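Local atomic coordinates of agarase (Pseudoalteromonas fuliginea, PDB entry 6XJ9), a protein that probably hydrolyses glycosidic bonds of agarose, the red-algal galactan, as a family 50 glycoside hydrolase of a marine bacterium. Residues Q358-K361 / N362-W366; S543-M546 / K547-Y550; E647-D651 / D652-F656; P743-E746 / M747-A751. All coordinates share one frame; numbering follows the deposited sequence.

Interaction 1 (Q358-K361 / N362-W366)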
loop_
_atom_site.group_PDB
_atom_site.type_symbol
_atom_site.label_atom_id
_atom_site.label_comp_id
_atom_site.label_asym_id
_atom_site.label_seq_id
_atom_site.Cartn_x
_atom_site.Cartn_y
_atom_site.Cartn_z
ATOM N N GLN A 358 -39.401 -4.306 3.882
ATOM C CA GLN A 358 -38.962 -3.955 5.224
ATOM C C GLN A 358 -37.463 -4.211 5.358
ATOM O O GLN A 358 -36.756 -3.435 6.005
ATOM C CB GLN A 358 -39.757 -4.724 6.287
ATOM C CG GLN A 358 -41.077 -4.064 6.656
ATOM C CD GLN A 358 -40.900 -2.722 7.328
ATOM O OE1 GLN A 358 -39.847 -2.404 7.877
ATOM N NE2 GLN A 358 -41.940 -1.908 7.280
ATOM N N VAL A 359 -36.993 -5.298 4.731
ATOM C CA VAL A 359 -35.594 -5.689 4.808
ATOM C C VAL A 359 -34.734 -4.601 4.174
ATOM O O VAL A 359 -33.708 -4.234 4.744
ATOM C CB VAL A 359 -35.333 -7.084 4.199
ATOM C CG1 VAL A 359 -33.851 -7.385 4.057
ATOM C CG2 VAL A 359 -36.000 -8.177 5.023
ATOM N N ARG A 360 -35.162 -4.080 3.017
ATOM C CA ARG A 360 -34.424 -3.008 2.356
ATOM C C ARG A 360 -34.455 -1.734 3.200
ATOM O O ARG A 360 -33.423 -1.101 3.398
ATOM C CB ARG A 360 -34.928 -2.729 0.936
ATOM C CG ARG A 360 -34.722 -3.866 -0.058
ATOM C CD ARG A 360 -33.271 -4.195 -0.377
ATOM N NE ARG A 360 -32.535 -3.062 -0.927
ATOM C CZ ARG A 360 -31.269 -3.108 -1.346
ATOM N NH1 ARG A 360 -30.585 -4.243 -1.322
ATOM N NH2 ARG A 360 -30.700 -2.015 -1.818
ATOM N N LYS A 361 -35.638 -1.352 3.687
ATOM C CA LYS A 361 -35.761 -0.120 4.455
ATOM C C LYS A 361 -34.730 -0.113 5.584
ATOM O O LYS A 361 -34.037 0.882 5.778
ATOM C CB LYS A 361 -37.195 0.091 4.961
ATOM C CG LYS A 361 -37.400 1.304 5.866
ATOM C CD LYS A 361 -38.771 1.339 6.525
ATOM C CE LYS A 361 -38.875 2.319 7.678
ATOM N NZ LYS A 361 -37.805 2.113 8.687
ATOM N N ASN A 362 -34.586 -1.254 6.273
ATOM C CA ASN A 362 -33.852 -1.309 7.533
ATOM C C ASN A 362 -32.335 -1.360 7.336
ATOM O O ASN A 362 -31.586 -1.261 8.311
ATOM C CB ASN A 362 -34.380 -2.420 8.443
ATOM C CG ASN A 362 -35.727 -2.061 9.037
ATOM O OD1 ASN A 362 -35.914 -0.948 9.530
ATOM N ND2 ASN A 362 -36.668 -2.993 8.996
ATOM N N LEU A 363 -31.885 -1.489 6.080
ATOM C CA LEU A 363 -30.460 -1.438 5.770
ATOM C C LEU A 363 -29.871 -0.089 6.176
ATOM O O LEU A 363 -28.707 -0.025 6.546
ATOM C CB LEU A 363 -30.239 -1.640 4.267
ATOM C CG LEU A 363 -30.665 -2.977 3.660
ATOM C CD1 LEU A 363 -30.717 -2.851 2.143
ATOM C CD2 LEU A 363 -29.729 -4.110 4.071
ATOM N N PHE A 364 -30.676 0.979 6.078
ATOM C CA PHE A 364 -30.195 2.354 6.044
ATOM C C PHE A 364 -30.380 3.062 7.388
ATOM O O PHE A 364 -31.499 3.108 7.917
ATOM C CB PHE A 364 -30.909 3.103 4.913
ATOM C CG PHE A 364 -30.737 2.468 3.553
ATOM C CD1 PHE A 364 -29.506 2.494 2.908
ATOM C CD2 PHE A 364 -31.796 1.828 2.924
ATOM C CE1 PHE A 364 -29.341 1.901 1.663
ATOM C CE2 PHE A 364 -31.638 1.236 1.677
ATOM C CZ PHE A 364 -30.408 1.268 1.052
ATOM N N GLU A 365 -29.284 3.636 7.916
ATOM C CA GLU A 365 -29.334 4.507 9.092
ATOM C C GLU A 365 -30.118 5.785 8.789
ATOM O O GLU A 365 -30.778 6.314 9.678
ATOM C CB GLU A 365 -27.944 4.905 9.597
ATOM C CG GLU A 365 -27.309 3.882 10.523
ATOM C CD GLU A 365 -25.955 4.215 11.129
ATOM O OE1 GLU A 365 -25.262 5.139 10.635
ATOM O OE2 GLU A 365 -25.573 3.518 12.086
ATOM N N TRP A 366 -30.037 6.271 7.537
ATOM C CA TRP A 366 -30.577 7.569 7.151
ATOM C C TRP A 366 -30.909 7.575 5.662
ATOM O O TRP A 366 -30.094 7.181 4.835
ATOM C CB TRP A 366 -29.581 8.693 7.497
ATOM C CG TRP A 366 -29.870 10.040 6.899
ATOM C CD1 TRP A 366 -30.574 11.061 7.477
ATOM C CD2 TRP A 366 -29.437 10.539 5.615
ATOM N NE1 TRP A 366 -30.618 12.149 6.645
ATOM C CE2 TRP A 366 -29.936 11.858 5.492
ATOM C CE3 TRP A 366 -28.699 10.002 4.550
ATOM C CZ2 TRP A 366 -29.707 12.640 4.357
ATOM C CZ3 TRP A 366 -28.473 10.776 3.429
ATOM C CH2 TRP A 366 -28.969 12.079 3.337
#
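Asn362 N reaches back four residues to Gln358 O at 3.1 Å, and helix 358-361 then runs straight into a type I beta turn from Lys361 to Phe364, where Leu363 N bonds to Arg360 O at 3.1 Å and Phe364 N makes a weak bond of 3.4 Å to Lys361 O. Among the side chains, Arg360 and Leu363 carry the contact. Bends at chi2 (-65°) and chi3 (-59°) curl the arginine forward, so that Leu363 CD1 sits above the centre of one guanidinium face, 3.5 Å from Arg360 CZ. Beside them the Phe364 ring brings CD2 to 3.4 Å from Arg360 O, while Leu363 CB covers one face of that ring. One helical turn apart, the amides of Gln358 and Asn362 come near each other, their planes 37° apart, with OE1 of Gln358 3.4 Å from ND2 of Asn362. NH2 of Arg360 donates to Leu316 O and NH1 to Thr723 O and Ser155 O, the last in the CBM-like region. With a leucine at Arg360, those three carbonyls would probably lose a shared donor and the Leu363 methyl its flat cover. The chemistry is a division of labour: a buried cation spends its N-H groups on backbone oxygens and its face on a methyl, which together should fix its rotation.

Interaction 2 (S543-M546 / K547-Y550)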
loop_
_atom_site.group_PDB
_atom_site.type_symbol
_atom_site.label_atom_id
_atom_site.label_comp_id
_atom_site.label_asym_id
_atom_site.label_seq_id
_atom_site.Cartn_x
_atom_site.Cartn_y
_atom_site.Cartn_z
ATOM N N SER A 543 -30.777 -22.156 -44.552
ATOM C CA SER A 543 -31.275 -23.033 -45.605
ATOM C C SER A 543 -30.518 -22.786 -46.908
ATOM O O SER A 543 -30.137 -23.737 -47.585
ATOM C CB SER A 543 -32.755 -22.852 -45.781
ATOM O OG SER A 543 -33.462 -23.402 -44.676
ATOM N N ARG A 544 -30.293 -21.502 -47.237
ATOM C CA ARG A 544 -29.609 -21.082 -48.452
ATOM C C ARG A 544 -28.212 -21.704 -48.514
ATOM O O ARG A 544 -27.847 -22.286 -49.534
ATOM C CB ARG A 544 -29.592 -19.551 -48.539
ATOM C CG ARG A 544 -29.243 -18.991 -49.910
ATOM C CD ARG A 544 -29.055 -17.486 -49.960
ATOM N NE ARG A 544 -27.903 -16.968 -49.220
ATOM C CZ ARG A 544 -26.621 -17.113 -49.560
ATOM N NH1 ARG A 544 -25.677 -16.583 -48.799
ATOM N NH2 ARG A 544 -26.280 -17.797 -50.642
ATOM N N LEU A 545 -27.471 -21.627 -47.393
ATOM C CA LEU A 545 -26.065 -22.005 -47.322
ATOM C C LEU A 545 -25.889 -23.517 -47.410
ATOM O O LEU A 545 -24.906 -23.992 -47.985
ATOM C CB LEU A 545 -25.440 -21.471 -46.025
ATOM C CG LEU A 545 -25.252 -19.957 -45.975
ATOM C CD1 LEU A 545 -24.899 -19.483 -44.568
ATOM C CD2 LEU A 545 -24.190 -19.523 -46.972
ATOM N N MET A 546 -26.809 -24.265 -46.789
ATOM C CA MET A 546 -26.712 -25.717 -46.785
ATOM C C MET A 546 -27.083 -26.291 -48.159
ATOM O O MET A 546 -26.491 -27.277 -48.595
ATOM C CB MET A 546 -27.593 -26.317 -45.683
ATOM C CG MET A 546 -27.051 -26.053 -44.276
ATOM S SD MET A 546 -25.390 -26.760 -44.040
ATOM C CE MET A 546 -24.343 -25.337 -44.349
ATOM N N LYS A 547 -28.064 -25.671 -48.830
ATOM C CA LYS A 547 -28.471 -26.052 -50.179
ATOM C C LYS A 547 -27.349 -25.713 -51.161
ATOM O O LYS A 547 -27.110 -26.448 -52.116
ATOM C CB LYS A 547 -29.745 -25.316 -50.610
ATOM C CG LYS A 547 -31.036 -25.764 -49.939
ATOM C CD LYS A 547 -32.222 -24.904 -50.319
ATOM C CE LYS A 547 -33.467 -25.249 -49.536
ATOM N NZ LYS A 547 -34.460 -24.153 -49.591
ATOM N N GLU A 548 -26.669 -24.590 -50.915
ATOM C CA GLU A 548 -25.535 -24.202 -51.735
ATOM C C GLU A 548 -24.424 -25.242 -51.598
ATOM O O GLU A 548 -23.738 -25.531 -52.574
ATOM C CB GLU A 548 -25.047 -22.805 -51.349
ATOM C CG GLU A 548 -23.845 -22.338 -52.149
ATOM C CD GLU A 548 -23.074 -21.182 -51.531
ATOM O OE1 GLU A 548 -23.077 -21.057 -50.287
ATOM O OE2 GLU A 548 -22.467 -20.410 -52.292
ATOM N N LYS A 549 -24.270 -25.811 -50.393
ATOM C CA LYS A 549 -23.189 -26.743 -50.102
ATOM C C LYS A 549 -23.541 -28.159 -50.558
ATOM O O LYS A 549 -22.661 -28.885 -51.016
ATOM C CB LYS A 549 -22.782 -26.712 -48.621
ATOM C CG LYS A 549 -21.939 -27.890 -48.136
ATOM C CD LYS A 549 -21.093 -27.617 -46.892
ATOM C CE LYS A 549 -20.414 -28.856 -46.346
ATOM N NZ LYS A 549 -19.590 -28.567 -45.146
ATOM N N TYR A 550 -24.811 -28.557 -50.410
ATOM C CA TYR A 550 -25.164 -29.967 -50.517
ATOM C C TYR A 550 -25.983 -30.285 -51.764
ATOM O O TYR A 550 -26.132 -31.459 -52.104
ATOM C CB TYR A 550 -25.869 -30.464 -49.255
ATOM C CG TYR A 550 -24.938 -30.639 -48.090
ATOM C CD1 TYR A 550 -24.003 -31.664 -48.073
ATOM C CD2 TYR A 550 -24.960 -29.752 -47.023
ATOM C CE1 TYR A 550 -23.129 -31.815 -47.009
ATOM C CE2 TYR A 550 -24.094 -29.893 -45.953
ATOM C CZ TYR A 550 -23.178 -30.928 -45.947
ATOM O OH TYR A 550 -22.322 -31.076 -44.897
HETATM O O HOH W 1 -22.612 -22.905 -48.596
#
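Near the C-terminal end of helix 537-550, Met546 and Tyr550, one turn apart, form a Met-aromatic contact. Their side chains run alongside, pointing the same way. Met546 SD is 3.9 Å from Tyr550 CE2 and lies in the plane of the ring, so the sulfur meets its edge; the bend at chi2 (-60°) helps bring it there. Lys549 CG covers one face of the same ring, offset toward the rim, and the phenol OH goes to Asp586, also salt-bridged to Lys549 NZ. Three backbone bonds are regular i to i+4 ones, with Lys547 N on Ser543 O at 3.1 Å, Glu548 N on Arg544 O at 2.9 Å and Tyr550 N on Met546 O at 2.8 Å, while Lys549 N is shared weakly between Leu545 O and Met546 O; the buried Met546 face of the helix packs on helices 553-560, 567-572 and 584-609. On another face of the helix, Glu548 extends beside Leu545, its CG anti to the backbone N (chi1 179°). A water bridges them, donating to Leu545 O at 2.6 Å and to Glu548 OE1 at 2.5 Å. Arg544, salt-bridged to Glu541, has NH2 4.6 Å from that OE1, an oxygen well out of the guanidinium plane, at which no N-H points. Lys547 lays its CG 3.2 Å from Ser543 O; its NZ and Ser543 OG both go to Asp571.

Interaction 3 (E647-D651 / D652-F656); sequences EGLRD and DKWAF
Leu649 sets its CD2 against the pyrrole part of the Trp654 indole, 3.6 Å from NE1, with its CB 3.9 Å from Trp654 CD1. Next in the chain after Leu649, Arg650 occupies the N-cap position of helix 651-654, in the loop that leaves strand 640-643, one of the parallel strands of what is probably the family's (beta/alpha)8 barrel. The cap residue's own side chain turns to a charge partner in the first turn: its guanidinium grips the Asp652 carboxylate side-on with two nitrogens, Arg650 NE on OD1 of Asp652 at 3.0 Å and Arg650 NH2 on Asp652 OD2, also at 3.0 Å. The fit is not coplanar, the two planes standing 55° apart; NE meets OD1 on its syn side, whereas NH2 comes to OD2 from above the carboxylate plane. Asp652 reaches the arginine because its CG stands between the backbone N and the carbonyl carbon (chi1 63°). Arg650 also donates to Thr195 O and Lys66 O, both in the CBM-like region, so the loop ties that region to the sheet of strand 640-643. On the backbone, Trp654 N bonds to Asp651 O at 3.2 Å, and Arg650 O receives weak bonds from Lys653 N and Trp654 N. The indole meets Phe642 and Phe709 edge-to-face, and its NE1 donates to a water at 3.1 Å that also accepts from Arg650 N and gives a hydrogen to Gly648 O.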
loop_
_atom_site.group_PDB
_atom_site.type_symbol
_atom_site.label_atom_id
_atom_site.label_comp_id
_atom_site.label_asym_id
_atom_site.label_seq_id
_atom_site.Cartn_x
_atom_site.Cartn_y
_atom_site.Cartn_z
ATOM N N GLU A 647 -6.804 -12.370 -13.596
ATOM C CA GLU A 647 -5.690 -11.703 -12.945
ATOM C C GLU A 647 -4.769 -11.058 -13.979
ATOM O O GLU A 647 -3.896 -10.275 -13.619
ATOM C CB GLU A 647 -4.947 -12.660 -12.018
ATOM C CG GLU A 647 -5.678 -12.852 -10.706
ATOM C CD GLU A 647 -4.973 -13.730 -9.686
ATOM O OE1 GLU A 647 -3.727 -13.840 -9.736
ATOM O OE2 GLU A 647 -5.678 -14.305 -8.838
ATOM N N GLY A 648 -4.979 -11.389 -15.260
ATOM C CA GLY A 648 -4.109 -10.901 -16.317
ATOM C C GLY A 648 -4.500 -11.489 -17.669
ATOM O O GLY A 648 -5.393 -12.332 -17.738
ATOM N N LEU A 649 -3.821 -11.026 -18.730
ATOM C CA LEU A 649 -3.969 -11.599 -20.061
ATOM C C LEU A 649 -2.885 -12.654 -20.266
ATOM O O LEU A 649 -1.741 -12.311 -20.560
ATOM C CB LEU A 649 -3.854 -10.499 -21.124
ATOM C CG LEU A 649 -4.860 -9.349 -21.025
ATOM C CD1 LEU A 649 -4.813 -8.502 -22.289
ATOM C CD2 LEU A 649 -6.269 -9.879 -20.779
ATOM N N ARG A 650 -3.262 -13.930 -20.097
ATOM C CA ARG A 650 -2.331 -15.039 -20.259
ATOM C C ARG A 650 -2.079 -15.266 -21.746
ATOM O O ARG A 650 -2.996 -15.217 -22.575
ATOM C CB ARG A 650 -2.899 -16.346 -19.689
ATOM C CG ARG A 650 -3.197 -16.341 -18.197
ATOM C CD ARG A 650 -3.824 -17.671 -17.782
ATOM N NE ARG A 650 -3.059 -18.844 -18.208
ATOM C CZ ARG A 650 -1.975 -19.315 -17.590
ATOM N NH1 ARG A 650 -1.511 -18.717 -16.503
ATOM N NH2 ARG A 650 -1.369 -20.401 -18.053
ATOM N N ASP A 651 -0.819 -15.549 -22.074
ATOM C CA ASP A 651 -0.444 -15.786 -23.456
ATOM C C ASP A 651 -1.278 -16.932 -24.025
ATOM O O ASP A 651 -1.730 -16.846 -25.162
ATOM C CB ASP A 651 1.077 -15.951 -23.597
ATOM C CG ASP A 651 1.850 -14.675 -23.287
ATOM O OD1 ASP A 651 1.336 -13.568 -23.592
ATOM O OD2 ASP A 651 2.943 -14.781 -22.715
ATOM N N ASP A 652 -1.505 -17.992 -23.227
ATOM C CA ASP A 652 -2.179 -19.170 -23.753
ATOM C C ASP A 652 -3.628 -18.856 -24.124
ATOM O O ASP A 652 -4.143 -19.400 -25.104
ATOM C CB ASP A 652 -1.977 -20.427 -22.897
ATOM C CG ASP A 652 -2.524 -20.360 -21.479
ATOM O OD1 ASP A 652 -3.176 -19.345 -21.118
ATOM O OD2 ASP A 652 -2.271 -21.318 -20.733
ATOM N N LYS A 653 -4.246 -17.925 -23.389
ATOM C CA LYS A 653 -5.642 -17.565 -23.608
ATOM C C LYS A 653 -5.814 -16.710 -24.870
ATOM O O LYS A 653 -6.865 -16.769 -25.507
ATOM C CB LYS A 653 -6.202 -16.867 -22.361
ATOM C CG LYS A 653 -7.664 -16.422 -22.419
ATOM C CD LYS A 653 -8.685 -17.542 -22.591
ATOM C CE LYS A 653 -10.030 -17.224 -21.961
ATOM N NZ LYS A 653 -11.151 -17.945 -22.613
ATOM N N TRP A 654 -4.788 -15.932 -25.238
ATOM C CA TRP A 654 -4.948 -14.869 -26.223
ATOM C C TRP A 654 -4.130 -15.086 -27.495
ATOM O O TRP A 654 -4.126 -14.215 -28.371
ATOM C CB TRP A 654 -4.669 -13.500 -25.584
ATOM C CG TRP A 654 -5.635 -13.249 -24.468
ATOM C CD1 TRP A 654 -5.416 -13.411 -23.130
ATOM C CD2 TRP A 654 -7.010 -12.851 -24.607
ATOM N NE1 TRP A 654 -6.548 -13.115 -22.420
ATOM C CE2 TRP A 654 -7.543 -12.762 -23.301
ATOM C CE3 TRP A 654 -7.834 -12.539 -25.699
ATOM C CZ2 TRP A 654 -8.864 -12.385 -23.065
ATOM C CZ3 TRP A 654 -9.138 -12.159 -25.464
ATOM C CH2 TRP A 654 -9.640 -12.081 -24.161
ATOM N N ALA A 655 -3.486 -16.258 -27.613
ATOM C CA ALA A 655 -2.622 -16.584 -28.738
ATOM C C ALA A 655 -3.428 -16.616 -30.031
ATOM O O ALA A 655 -2.883 -16.361 -31.103
ATOM C CB ALA A 655 -1.930 -17.907 -28.504
ATOM N N PHE A 656 -4.721 -16.920 -29.907
ATOM C CA PHE A 656 -5.621 -17.060 -31.042
ATOM C C PHE A 656 -5.648 -15.774 -31.867
ATOM O O PHE A 656 -6.032 -15.822 -33.024
ATOM C CB PHE A 656 -7.027 -17.478 -30.590
ATOM C CG PHE A 656 -7.822 -16.375 -29.932
ATOM C CD1 PHE A 656 -8.710 -15.595 -30.665
ATOM C CD2 PHE A 656 -7.655 -16.090 -28.587
ATOM C CE1 PHE A 656 -9.418 -14.558 -30.075
ATOM C CE2 PHE A 656 -8.376 -15.062 -27.989
ATOM C CZ PHE A 656 -9.251 -14.290 -28.733
HETATM O O HOH W 2 -6.163 -14.170 -19.577
#

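Interaction 4 (P743-E746 / M747-A751)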
loop_
_atom_site.group_PDB
_atom_site.type_symbol
_atom_site.label_atom_id
_atom_site.label_comp_id
_atom_site.label_asym_id
_atom_site.label_seq_id
_atom_site.Cartn_x
_atom_site.Cartn_y
_atom_site.Cartn_z
ATOM N N PRO A 743 -10.657 8.895 -3.937
ATOM C CA PRO A 743 -9.846 7.948 -4.698
ATOM C C PRO A 743 -9.109 6.992 -3.762
ATOM O O PRO A 743 -8.600 7.393 -2.715
ATOM C CB PRO A 743 -8.856 8.864 -5.442
ATOM C CG PRO A 743 -9.607 10.174 -5.562
ATOM C CD PRO A 743 -10.319 10.301 -4.231
ATOM N N TYR A 744 -9.088 5.714 -4.149
ATOM C CA TYR A 744 -8.274 4.702 -3.492
ATOM C C TYR A 744 -6.813 4.975 -3.825
ATOM O O TYR A 744 -6.397 4.809 -4.967
ATOM C CB TYR A 744 -8.690 3.299 -3.955
ATOM C CG TYR A 744 -9.992 2.798 -3.380
ATOM C CD1 TYR A 744 -10.050 2.292 -2.088
ATOM C CD2 TYR A 744 -11.165 2.815 -4.123
ATOM C CE1 TYR A 744 -11.240 1.833 -1.539
ATOM C CE2 TYR A 744 -12.361 2.348 -3.594
ATOM C CZ TYR A 744 -12.399 1.854 -2.299
ATOM O OH TYR A 744 -13.575 1.388 -1.771
ATOM N N ILE A 745 -6.059 5.414 -2.808
ATOM C CA ILE A 745 -4.759 6.040 -2.994
ATOM C C ILE A 745 -3.790 5.069 -3.671
ATOM O O ILE A 745 -3.037 5.478 -4.557
ATOM C CB ILE A 745 -4.222 6.592 -1.652
ATOM C CG1 ILE A 745 -4.756 8.002 -1.386
ATOM C CG2 ILE A 745 -2.701 6.552 -1.615
ATOM C CD1 ILE A 745 -4.425 8.563 -0.008
ATOM N N GLU A 746 -3.838 3.787 -3.268
ATOM C CA GLU A 746 -2.919 2.772 -3.770
ATOM C C GLU A 746 -3.168 2.537 -5.263
ATOM O O GLU A 746 -2.226 2.328 -6.029
ATOM C CB GLU A 746 -3.055 1.457 -2.990
ATOM C CG GLU A 746 -2.664 1.552 -1.518
ATOM C CD GLU A 746 -3.753 1.961 -0.539
ATOM O OE1 GLU A 746 -4.889 2.291 -0.985
ATOM O OE2 GLU A 746 -3.469 1.954 0.676
ATOM N N MET A 747 -4.440 2.614 -5.669
ATOM C CA MET A 747 -4.839 2.401 -7.056
ATOM C C MET A 747 -4.319 3.557 -7.924
ATOM O O MET A 747 -3.764 3.342 -9.005
ATOM C CB MET A 747 -6.363 2.287 -7.155
ATOM C CG MET A 747 -6.954 1.083 -6.406
ATOM S SD MET A 747 -6.212 -0.495 -6.908
ATOM C CE MET A 747 -6.740 -0.567 -8.620
ATOM N N ILE A 748 -4.453 4.782 -7.404
ATOM C CA ILE A 748 -4.084 6.002 -8.108
ATOM C C ILE A 748 -2.577 6.017 -8.356
ATOM O O ILE A 748 -2.139 6.379 -9.447
ATOM C CB ILE A 748 -4.573 7.243 -7.321
ATOM C CG1 ILE A 748 -5.976 7.678 -7.756
ATOM C CG2 ILE A 748 -3.593 8.400 -7.430
ATOM C CD1 ILE A 748 -7.054 6.658 -7.533
ATOM N N GLU A 749 -1.803 5.615 -7.336
ATOM C CA GLU A 749 -0.349 5.590 -7.403
ATOM C C GLU A 749 0.106 4.563 -8.435
ATOM O O GLU A 749 1.012 4.831 -9.225
ATOM C CB GLU A 749 0.262 5.301 -6.027
ATOM C CG GLU A 749 0.029 6.411 -5.011
ATOM C CD GLU A 749 0.725 7.718 -5.342
ATOM O OE1 GLU A 749 1.969 7.733 -5.309
ATOM O OE2 GLU A 749 0.023 8.708 -5.665
ATOM N N ALA A 750 -0.531 3.385 -8.429
ATOM C CA ALA A 750 -0.178 2.342 -9.379
ATOM C C ALA A 750 -0.559 2.762 -10.798
ATOM O O ALA A 750 0.207 2.541 -11.732
ATOM C CB ALA A 750 -0.810 1.027 -8.998
ATOM N N ALA A 751 -1.739 3.375 -10.940
ATOM C CA ALA A 751 -2.201 3.885 -12.222
ATOM C C ALA A 751 -1.215 4.916 -12.775
ATOM O O ALA A 751 -0.872 4.860 -13.960
ATOM C CB ALA A 751 -3.593 4.452 -12.090
HETATM O O HOH W 3 -6.259 1.704 -3.104
#
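Apolar contacts come first: Pro743 CB meets Ile748 CD1 at 3.5 Å, and Tyr744 CB touches Met747 CG at 3.7 Å. The isoleucine gets there through a chi1 of -91°, well off the usual staggered value, and a chi2 of 62°, which turns CD1 back toward the start of the helix, 3.2 Å from Tyr744 O. Pro743 and Ile748 both lean on Trp428 of helix 413-428, so an alanine in place of Ile748 would probably leave Pro743 CB without its apolar mate and open a gap beside Trp428 where the isoleucine packed. Backbone hydrogen bonds form the second group, and they are those of a helix start. Tyr744 is at the N-cap position of helix 745-763; its carbonyl oxygen accepts from Ile748 N at 3.1 Å, the bond running nearly along the C=O axis, and more weakly from Met747 N. Glu749 N on Ile745 O and Ala750 N on Glu746 O, at 3.0 and 3.1 Å, carry the i to i+4 pattern onward. Polar side chains make up the rest. Glu746 bends at chi2 (88°) and folds back over the first turn, where its OE1 takes a hydrogen from a water at 2.6 Å; the same water accepts from Met747 N at 3.3 Å. The Tyr744 ring lies against helix 689-704, where it makes a cation-pi contact with Arg692, and its OH is bonded to Asp719. Glu749 pairs with Lys752 in a salt bridge and packs on Glu749 of the second subunit.

Overall arrangement
From the N terminus the four contacts follow in series; none nests in or crosses another, and each lies within one continuous run of chain. Interaction 1 ends helix 358-361 in a turn beside strand 315-320 and the CBM-like region. Interaction 2 lies far off on helix 537-550, its centre 60 Å from that of interaction 1 and on the opposite side of the chain's centre, amid a cluster of helices. Interaction 3 starts helix 651-654 after strand 640-643, again beside the CBM-like region. Interaction 4 starts helix 745-763, packs on helix 413-428 and reaches the second subunit through Glu749. Helix 689-704 touches both interactions 3 and 4, linking them across about 11 Å between nearest atoms.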